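Local atomic coordinates of rifamycin polyketide synthase (Amycolatopsis mediterranei, PDB entry 4LN9), a protein that probably dehydrates a beta-hydroxyacyl polyketide intermediate, acting as the dehydratase domain of the terminal module of the rifamycin polyketide synthase. Residues S50-V54 and A121-P125; L102-L108 and R147-G151; V261-W267 and S309-P314. All coordinates share one frame; numbering follows the deposited sequence.

Contact 1: residues S50-V54 and A121-P125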
loop_
_atom_site.group_PDB
_atom_site.type_symbol
_atom_site.label_atom_id
_atom_site.label_comp_id
_atom_site.label_asym_id
_atom_site.label_seq_id
_atom_site.Cartn_x
_atom_site.Cartn_y
_atom_site.Cartn_z
ATOM N N SER A 50 -3.613 -0.914 -10.834
ATOM C CA SER A 50 -4.529 0.161 -11.203
ATOM C C SER A 50 -3.803 1.415 -11.695
ATOM O O SER A 50 -4.439 2.394 -12.083
ATOM C CB SER A 50 -5.450 0.509 -10.032
ATOM O OG SER A 50 -4.735 1.158 -8.994
ATOM N N ASP A 51 -2.474 1.354 -11.737
ATOM C CA ASP A 51 -1.649 2.540 -11.975
ATOM C C ASP A 51 -1.964 3.644 -10.971
ATOM O O ASP A 51 -1.891 4.831 -11.288
ATOM C CB ASP A 51 -1.832 3.051 -13.409
ATOM C CG ASP A 51 -0.677 3.926 -13.873
ATOM O OD1 ASP A 51 0.209 4.234 -13.048
ATOM O OD2 ASP A 51 -0.686 4.349 -15.049
ATOM N N GLY A 52 -2.377 3.238 -9.773
ATOM C CA GLY A 52 -2.591 4.181 -8.687
ATOM C C GLY A 52 -1.426 4.140 -7.725
ATOM O O GLY A 52 -0.385 3.552 -8.020
ATOM N N LEU A 53 -1.620 4.712 -6.546
ATOM C CA LEU A 53 -0.676 4.520 -5.467
ATOM C C LEU A 53 -1.343 4.857 -4.153
ATOM O O LEU A 53 -2.483 5.322 -4.121
ATOM C CB LEU A 53 0.565 5.393 -5.669
ATOM C CG LEU A 53 0.340 6.901 -5.795
ATOM C CD1 LEU A 53 -0.040 7.511 -4.452
ATOM C CD2 LEU A 53 1.578 7.575 -6.363
ATOM N N VAL A 54 -0.692 4.466 -3.070
ATOM C CA VAL A 54 -1.270 4.645 -1.762
ATOM C C VAL A 54 -0.208 5.048 -0.751
ATOM O O VAL A 54 0.944 4.614 -0.837
ATOM C CB VAL A 54 -2.018 3.382 -1.301
ATOM C CG1 VAL A 54 -1.035 2.276 -0.953
ATOM C CG2 VAL A 54 -2.914 3.703 -0.114
ATOM N N ALA A 121 -5.330 7.654 -0.809
ATOM C CA ALA A 121 -5.448 6.821 -1.994
ATOM C C ALA A 121 -5.559 7.664 -3.256
ATOM O O ALA A 121 -6.510 8.428 -3.427
ATOM C CB ALA A 121 -6.634 5.876 -1.870
ATOM N N LEU A 122 -4.648 7.411 -4.190
ATOM C CA LEU A 122 -4.603 8.123 -5.457
ATOM C C LEU A 122 -4.965 7.165 -6.586
ATOM O O LEU A 122 -4.295 6.152 -6.786
ATOM C CB LEU A 122 -3.198 8.683 -5.691
ATOM C CG LEU A 122 -3.052 9.744 -6.782
ATOM C CD1 LEU A 122 -3.891 10.969 -6.453
ATOM C CD2 LEU A 122 -1.591 10.125 -6.964
ATOM N N GLY A 123 -6.050 7.465 -7.291
ATOM C CA GLY A 123 -6.524 6.598 -8.364
ATOM C C GLY A 123 -5.635 6.667 -9.590
ATOM O O GLY A 123 -4.729 7.496 -9.666
ATOM N N GLY A 124 -5.893 5.790 -10.556
ATOM C CA GLY A 124 -5.158 5.812 -11.814
ATOM C C GLY A 124 -5.551 7.013 -12.649
ATOM O O GLY A 124 -6.605 7.608 -12.428
ATOM N N PRO A 125 -4.702 7.386 -13.616
ATOM C CA PRO A 125 -4.954 8.579 -14.427
ATOM C C PRO A 125 -6.115 8.390 -15.407
ATOM O O PRO A 125 -6.176 7.373 -16.099
ATOM C CB PRO A 125 -3.638 8.772 -15.190
ATOM C CG PRO A 125 -2.972 7.436 -15.166
ATOM C CD PRO A 125 -3.367 6.813 -13.861
#
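Leu53 and Leu122 form an antiparallel hydrogen-bonded pair, next to the non-hydrogen-bonded pair of Val54 and Ala121, and beyond them the two backbones run on side by side as far as Asp51 and Pro125. Leu53 N donates a hydrogen bond to Leu122 O over 3.0 Å, and Leu122 N returns the bond to Leu53 O. On the face carrying these leucines the side chains lie alongside each other and point the same way. Leu53 holds CG between its backbone N and its carbonyl carbon (chi1 57°), which brings CD1 to 3.6 Å from Leu122 CB, while Leu122 CD2 rests 3.9 Å from Leu53 CG. Leu122 also packs on Val133 of the next strand. The pairing lies in the N-terminal part of the double hotdog fold, where strand 52-59 is flanked by strands 41-47 and 116-122. It starts from a G1 beta bulge at Asp51 and Gly52, formed against strand 41-47; Asp51 has the positive phi (55°) usual for the first residue of that bulge. Glycines at and across from the bulge, Gly52 and Gly124, let the two backbones approach closely. Gly52 CA lies 3.2 Å from Leu122 O, and Gly124 CA makes CA-H...O contacts of 3.5 Å with both Ser50 O and Asp51 O. At the exposed end Asp51 and Pro125 cross at about a right angle, OD2 of the carboxylate reaching 3.8 Å from Pro125 CD. Arg131 NH1 is hydrogen-bonded to both Asp51 O and Gly123 O, bridging the two segments beyond their last mutual backbone bond.

Contact 2: residues L102-L108 and R147-G151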
loop_
_atom_site.group_PDB
_atom_site.type_symbol
_atom_site.label_atom_id
_atom_site.label_comp_id
_atom_site.label_asym_id
_atom_site.label_seq_id
_atom_site.Cartn_x
_atom_site.Cartn_y
_atom_site.Cartn_z
ATOM N N LEU A 102 -11.144 19.471 -3.636
ATOM C CA LEU A 102 -11.159 18.584 -2.477
ATOM C C LEU A 102 -12.345 18.902 -1.580
ATOM O O LEU A 102 -12.554 20.055 -1.199
ATOM C CB LEU A 102 -9.852 18.699 -1.686
ATOM C CG LEU A 102 -9.596 17.607 -0.643
ATOM C CD1 LEU A 102 -9.395 16.258 -1.315
ATOM C CD2 LEU A 102 -8.401 17.958 0.233
ATOM N N VAL A 103 -13.185 17.901 -1.341
ATOM C CA VAL A 103 -14.320 18.072 -0.443
ATOM C C VAL A 103 -14.060 17.383 0.890
ATOM O O VAL A 103 -13.657 16.220 0.926
ATOM C CB VAL A 103 -15.620 17.524 -1.061
ATOM C CG1 VAL A 103 -16.757 17.594 -0.054
ATOM C CG2 VAL A 103 -15.971 18.296 -2.325
ATOM N N ILE A 104 -14.174 18.139 1.978
ATOM C CA ILE A 104 -13.983 17.573 3.310
ATOM C C ILE A 104 -15.289 16.993 3.844
ATOM O O ILE A 104 -16.307 17.681 3.896
ATOM C CB ILE A 104 -13.440 18.617 4.306
ATOM C CG1 ILE A 104 -12.287 19.405 3.679
ATOM C CG2 ILE A 104 -12.984 17.940 5.591
ATOM C CD1 ILE A 104 -11.004 18.613 3.552
ATOM N N GLU A 105 -15.272 15.704 4.164
ATOM C CA GLU A 105 -16.499 14.969 4.448
ATOM C C GLU A 105 -16.758 14.900 5.948
ATOM O O GLU A 105 -17.909 14.914 6.389
ATOM C CB GLU A 105 -16.408 13.555 3.883
ATOM C CG GLU A 105 -16.107 13.502 2.398
ATOM C CD GLU A 105 -16.665 12.253 1.750
ATOM O OE1 GLU A 105 -16.954 12.297 0.535
ATOM O OE2 GLU A 105 -17.000 11.305 2.493
ATOM N N ALA A 106 -15.701 14.595 6.695
ATOM C CA ALA A 106 -15.819 14.197 8.092
ATOM C C ALA A 106 -14.482 14.419 8.790
ATOM O O ALA A 106 -13.431 14.103 8.233
ATOM C CB ALA A 106 -16.233 12.733 8.192
ATOM N N PRO A 107 -14.515 14.974 10.010
ATOM C CA PRO A 107 -13.296 15.313 10.743
ATOM C C PRO A 107 -12.391 14.102 10.975
ATOM O O PRO A 107 -12.871 13.029 11.340
ATOM C CB PRO A 107 -13.829 15.838 12.077
ATOM C CG PRO A 107 -15.173 16.389 11.744
ATOM C CD PRO A 107 -15.726 15.471 10.690
ATOM N N LEU A 108 -11.097 14.272 10.720
ATOM C CA LEU A 108 -10.102 13.257 11.057
ATOM C C LEU A 108 -9.650 13.415 12.506
ATOM O O LEU A 108 -8.712 14.160 12.796
ATOM C CB LEU A 108 -8.907 13.346 10.097
ATOM C CG LEU A 108 -7.642 12.515 10.357
ATOM C CD1 LEU A 108 -7.970 11.184 11.030
ATOM C CD2 LEU A 108 -6.877 12.289 9.059
ATOM N N ARG A 147 -14.102 7.756 5.595
ATOM C CA ARG A 147 -13.578 8.686 4.596
ATOM C C ARG A 147 -13.660 10.128 5.069
ATOM O O ARG A 147 -14.683 10.563 5.595
ATOM C CB ARG A 147 -14.273 8.529 3.243
ATOM C CG ARG A 147 -13.522 9.224 2.116
ATOM C CD ARG A 147 -14.069 8.849 0.749
ATOM N NE ARG A 147 -15.328 9.532 0.475
ATOM C CZ ARG A 147 -15.989 9.440 -0.673
ATOM N NH1 ARG A 147 -15.491 8.721 -1.670
ATOM N NH2 ARG A 147 -17.141 10.078 -0.830
ATOM N N HIS A 148 -12.589 10.883 4.843
ATOM C CA HIS A 148 -12.505 12.233 5.385
ATOM C C HIS A 148 -12.535 13.272 4.314
ATOM O O HIS A 148 -12.870 14.430 4.566
ATOM C CB HIS A 148 -11.250 12.388 6.218
ATOM C CG HIS A 148 -11.227 11.504 7.431
ATOM N ND1 HIS A 148 -12.066 11.685 8.466
ATOM C CD2 HIS A 148 -10.568 10.299 7.668
ATOM C CE1 HIS A 148 -11.888 10.699 9.364
ATOM N NE2 HIS A 148 -10.960 9.860 8.880
ATOM N N ALA A 149 -12.063 12.900 3.133
ATOM C CA ALA A 149 -12.004 13.831 2.026
ATOM C C ALA A 149 -11.913 13.070 0.719
ATOM O O ALA A 149 -11.309 11.999 0.651
ATOM C CB ALA A 149 -10.815 14.766 2.183
ATOM N N THR A 150 -12.478 13.654 -0.327
ATOM C CA THR A 150 -12.418 13.064 -1.651
ATOM C C THR A 150 -12.274 14.187 -2.669
ATOM O O THR A 150 -12.808 15.279 -2.469
ATOM C CB THR A 150 -13.689 12.242 -1.948
ATOM O OG1 THR A 150 -13.567 11.606 -3.226
ATOM C CG2 THR A 150 -14.922 13.135 -1.941
ATOM N N GLY A 151 -11.406 13.990 -3.655
ATOM C CA GLY A 151 -11.110 15.056 -4.600
ATOM C C GLY A 151 -10.426 14.616 -5.878
ATOM O O GLY A 151 -10.459 13.443 -6.249
#
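The imidazole of His148 lies against Leu108, whose CB sits over the centre of one face, 3.9 Å above the ring plane, and whose CA makes a CH-pi contact with the same ring. Its edge is turned to the backbone of Ala106: ND1 donates to Ala106 O over 2.8 Å, with the oxygen in the ring plane although the donor stands above the plane of that carbonyl. At the other ring nitrogen, NE2 is hydrogen-bonded to Ser137 OG of strand 131-139. The second flat group, the guanidinium of Arg147, has Thr150 CB over its centre and Glu105 OE2 at its edge. A bend at chi3 (76°) lays the guanidinium forward beside Thr150, within reach of Glu105 across the contact, and the salt bridge is far from coplanar, the carboxylate and guanidinium planes being 78° apart. Arg147 NE donates to Glu105 OE2 over 3.2 Å, arriving from above the carboxylate plane, whereas the shorter NH2 to OE1 approach of 2.6 Å is poorly aligned and weak. Glu105 OE1 also lies 3.3 Å from Thr150 CG2. Between these groups strands 98-104 and 146-154 of the double hotdog fold pair antiparallel: Val103 N donates to Thr150 O and Thr150 N to Val103 O. Just past the strand, Glu105 N donates to His148 O over 2.7 Å. On the face opposite Val103 and Thr150, Ala149 CB has Leu102 CD1 and Ile104 CD1 each 4.1 Å away. Thr150 OG1 is hydrogen-bonded to Asp134 OD1, which also forms a long, weak ion pair with Arg147. With ND1 as donor and bonds at both nitrogens, the buried His148 ring is fixed in its rotation and joins the loop of residues 105-108 to strand 131-139, while the Arg147 charge is probably shared between Glu105 and Asp134.

Contact 3: residues V261-W267 and S309-P314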
loop_
_atom_site.group_PDB
_atom_site.type_symbol
_atom_site.label_atom_id
_atom_site.label_comp_id
_atom_site.label_asym_id
_atom_site.label_seq_id
_atom_site.Cartn_x
_atom_site.Cartn_y
_atom_site.Cartn_z
ATOM N N VAL A 261 -19.046 27.574 15.385
ATOM C CA VAL A 261 -17.840 27.328 14.594
ATOM C C VAL A 261 -18.180 26.820 13.195
ATOM O O VAL A 261 -19.209 26.176 12.989
ATOM C CB VAL A 261 -16.909 26.314 15.285
ATOM C CG1 VAL A 261 -16.179 26.969 16.448
ATOM C CG2 VAL A 261 -17.697 25.102 15.755
ATOM N N ARG A 262 -17.309 27.126 12.238
ATOM C CA ARG A 262 -17.374 26.526 10.908
ATOM C C ARG A 262 -16.024 25.916 10.541
ATOM O O ARG A 262 -14.980 26.374 11.004
ATOM C CB ARG A 262 -17.763 27.578 9.866
ATOM C CG ARG A 262 -19.121 28.222 10.095
ATOM C CD ARG A 262 -19.302 29.436 9.200
ATOM N NE ARG A 262 -19.081 29.115 7.793
ATOM C CZ ARG A 262 -20.056 28.875 6.921
ATOM N NH1 ARG A 262 -21.322 28.926 7.310
ATOM N NH2 ARG A 262 -19.765 28.595 5.659
ATOM N N LEU A 263 -16.050 24.895 9.689
ATOM C CA LEU A 263 -14.823 24.272 9.194
ATOM C C LEU A 263 -14.767 24.326 7.661
ATOM O O LEU A 263 -15.778 24.602 7.014
ATOM C CB LEU A 263 -14.726 22.821 9.685
ATOM C CG LEU A 263 -14.742 22.604 11.203
ATOM C CD1 LEU A 263 -14.835 21.123 11.543
ATOM C CD2 LEU A 263 -13.519 23.232 11.852
ATOM N N PRO A 264 -13.537 24.299 7.100
ATOM C CA PRO A 264 -13.438 24.282 5.636
ATOM C C PRO A 264 -14.295 23.164 5.050
ATOM O O PRO A 264 -14.298 22.055 5.583
ATOM C CB PRO A 264 -11.953 23.983 5.382
ATOM C CG PRO A 264 -11.257 24.247 6.679
ATOM C CD PRO A 264 -12.264 23.939 7.745
ATOM N N PHE A 265 -15.028 23.449 3.976
ATOM C CA PHE A 265 -15.887 22.439 3.356
ATOM C C PHE A 265 -15.380 21.999 1.981
ATOM O O PHE A 265 -15.023 20.838 1.788
ATOM C CB PHE A 265 -17.337 22.928 3.278
ATOM C CG PHE A 265 -18.263 21.980 2.569
ATOM C CD1 PHE A 265 -18.938 22.381 1.427
ATOM C CD2 PHE A 265 -18.530 20.723 3.089
ATOM C CE1 PHE A 265 -19.802 21.522 0.775
ATOM C CE2 PHE A 265 -19.389 19.856 2.439
ATOM C CZ PHE A 265 -20.031 20.258 1.284
ATOM N N ALA A 266 -15.313 22.940 1.042
ATOM C CA ALA A 266 -14.903 22.629 -0.326
ATOM C C ALA A 266 -13.738 23.501 -0.794
ATOM O O ALA A 266 -13.845 24.727 -0.844
ATOM C CB ALA A 266 -16.082 22.756 -1.278
ATOM N N TRP A 267 -12.669 22.845 -1.235
ATOM C CA TRP A 267 -11.491 23.523 -1.767
ATOM C C TRP A 267 -11.517 23.435 -3.262
ATOM O O TRP A 267 -11.685 22.347 -3.815
ATOM C CB TRP A 267 -10.230 22.836 -1.256
ATOM C CG TRP A 267 -10.049 22.909 0.239
ATOM C CD1 TRP A 267 -10.725 22.184 1.217
ATOM C CD2 TRP A 267 -9.059 23.707 0.972
ATOM N NE1 TRP A 267 -10.241 22.483 2.464
ATOM C CE2 TRP A 267 -9.257 23.406 2.389
ATOM C CE3 TRP A 267 -8.086 24.625 0.609
ATOM C CZ2 TRP A 267 -8.513 24.021 3.380
ATOM C CZ3 TRP A 267 -7.322 25.218 1.616
ATOM C CH2 TRP A 267 -7.530 24.921 2.967
ATOM N N SER A 309 -10.680 29.071 -4.597
ATOM C CA SER A 309 -11.931 29.094 -3.849
ATOM C C SER A 309 -11.897 28.132 -2.661
ATOM O O SER A 309 -11.498 26.976 -2.799
ATOM C CB SER A 309 -13.106 28.761 -4.773
ATOM O OG SER A 309 -14.334 28.776 -4.065
ATOM N N LEU A 310 -12.289 28.628 -1.491
ATOM C CA LEU A 310 -12.658 27.767 -0.370
ATOM C C LEU A 310 -14.045 28.119 0.163
ATOM O O LEU A 310 -14.303 29.264 0.536
ATOM C CB LEU A 310 -11.620 27.874 0.752
ATOM C CG LEU A 310 -11.947 27.179 2.077
ATOM C CD1 LEU A 310 -11.965 25.668 1.905
ATOM C CD2 LEU A 310 -10.957 27.587 3.158
ATOM N N VAL A 311 -14.955 27.149 0.125
ATOM C CA VAL A 311 -16.277 27.302 0.731
ATOM C C VAL A 311 -16.347 26.565 2.071
ATOM O O VAL A 311 -15.740 25.507 2.234
ATOM C CB VAL A 311 -17.384 26.771 -0.205
ATOM C CG1 VAL A 311 -18.698 26.629 0.550
ATOM C CG2 VAL A 311 -17.550 27.689 -1.408
ATOM N N GLY A 312 -17.023 27.163 3.050
ATOM C CA GLY A 312 -17.075 26.604 4.402
ATOM C C GLY A 312 -18.465 26.146 4.812
ATOM O O GLY A 312 -19.446 26.444 4.132
ATOM N N ARG A 313 -18.554 25.439 5.938
ATOM C CA ARG A 313 -19.850 25.033 6.497
ATOM C C ARG A 313 -19.821 24.834 8.020
ATOM O O ARG A 313 -18.768 24.544 8.593
ATOM C CB ARG A 313 -20.369 23.769 5.800
ATOM C CG ARG A 313 -21.190 24.039 4.547
ATOM C CD ARG A 313 -22.334 23.044 4.402
ATOM N NE ARG A 313 -21.867 21.659 4.402
ATOM C CZ ARG A 313 -22.654 20.603 4.216
ATOM N NH1 ARG A 313 -23.946 20.773 3.967
ATOM N NH2 ARG A 313 -22.149 19.379 4.270
ATOM N N PRO A 314 -20.995 24.950 8.674
ATOM C CA PRO A 314 -21.098 25.019 10.138
ATOM C C PRO A 314 -20.763 23.690 10.811
ATOM O O PRO A 314 -20.891 23.567 12.031
ATOM C CB PRO A 314 -22.572 25.367 10.371
ATOM C CG PRO A 314 -22.992 26.068 9.126
ATOM C CD PRO A 314 -22.244 25.383 8.019
HETATM O O HOH W 1 -14.970 26.073 -2.817
#
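Leu310 and Trp267 form the tight end of this contact, their side chains running alongside each other in the same direction. Leu310 CD1 makes a CH-pi contact over one face of the indole, 3.5 Å from the centroid of its five-membered ring and almost on the ring normal. The same methyl also touches the proline, 3.9 Å from Pro264 CB. The backbone is also closely knit here: a classic beta bulge sets Phe265 and Ala266 opposite Val311, and Val311 O accepts from both amides, from Phe265 N at 2.8 Å and from Ala266 N at 2.9 Å. Val311 N donates in turn to Ala266 O. Beside Val311 N, at the Trp267 end, a water donates to Ala266 O and accepts from Ser309 OG, bridging the two strands. By turning Phe265 out of the regular alternation, the bulge leads to the looser, more exposed side. With CG anti to the backbone N (chi1 176°), the Phe265 ring is carried alongside the Arg313 side chain, which bends at chi2 and chi3 and makes a cation-pi contact with it. Arg313 CZ is 4.2 Å from the ring centroid, over the face but with the planes 48° apart, and Arg313 NH2 comes within 3.3 Å of Phe265 CE2. Farther along, the exposed Arg262 lays a face of its guanidinium over the backbone of Arg313 and Pro314, beside the paired amides of Leu263 and Arg313. Trp267 and Leu310 both pack on Leu243 of helix 236-251, Trp267 also meets helix 80-93, and strands 98-104 and 291-297 flank the pair.

From the N terminus, strand 52-59 opens contact 1, and the chain passes through helix 80-93 to strand 98-104, where contact 2 opens. Strand 116-122 then returns to close contact 1, and strand 146-154 closes contact 2, so these two cross rather than nest, with centres 18 Å apart and no touch. Contact 3 follows in series, closing the excursion from strand 263-272 to strand 303-313 near the end of the modelled chain. It meets contact 2 directly because strands 98-104 and 263-272 are neighbours, with probable backbone hydrogen bonds joining Leu102 to Trp267 and Ile104 to Phe265. This seam is consistent with the junction of the two hotdog halves; contact 1 lies farther out in the first.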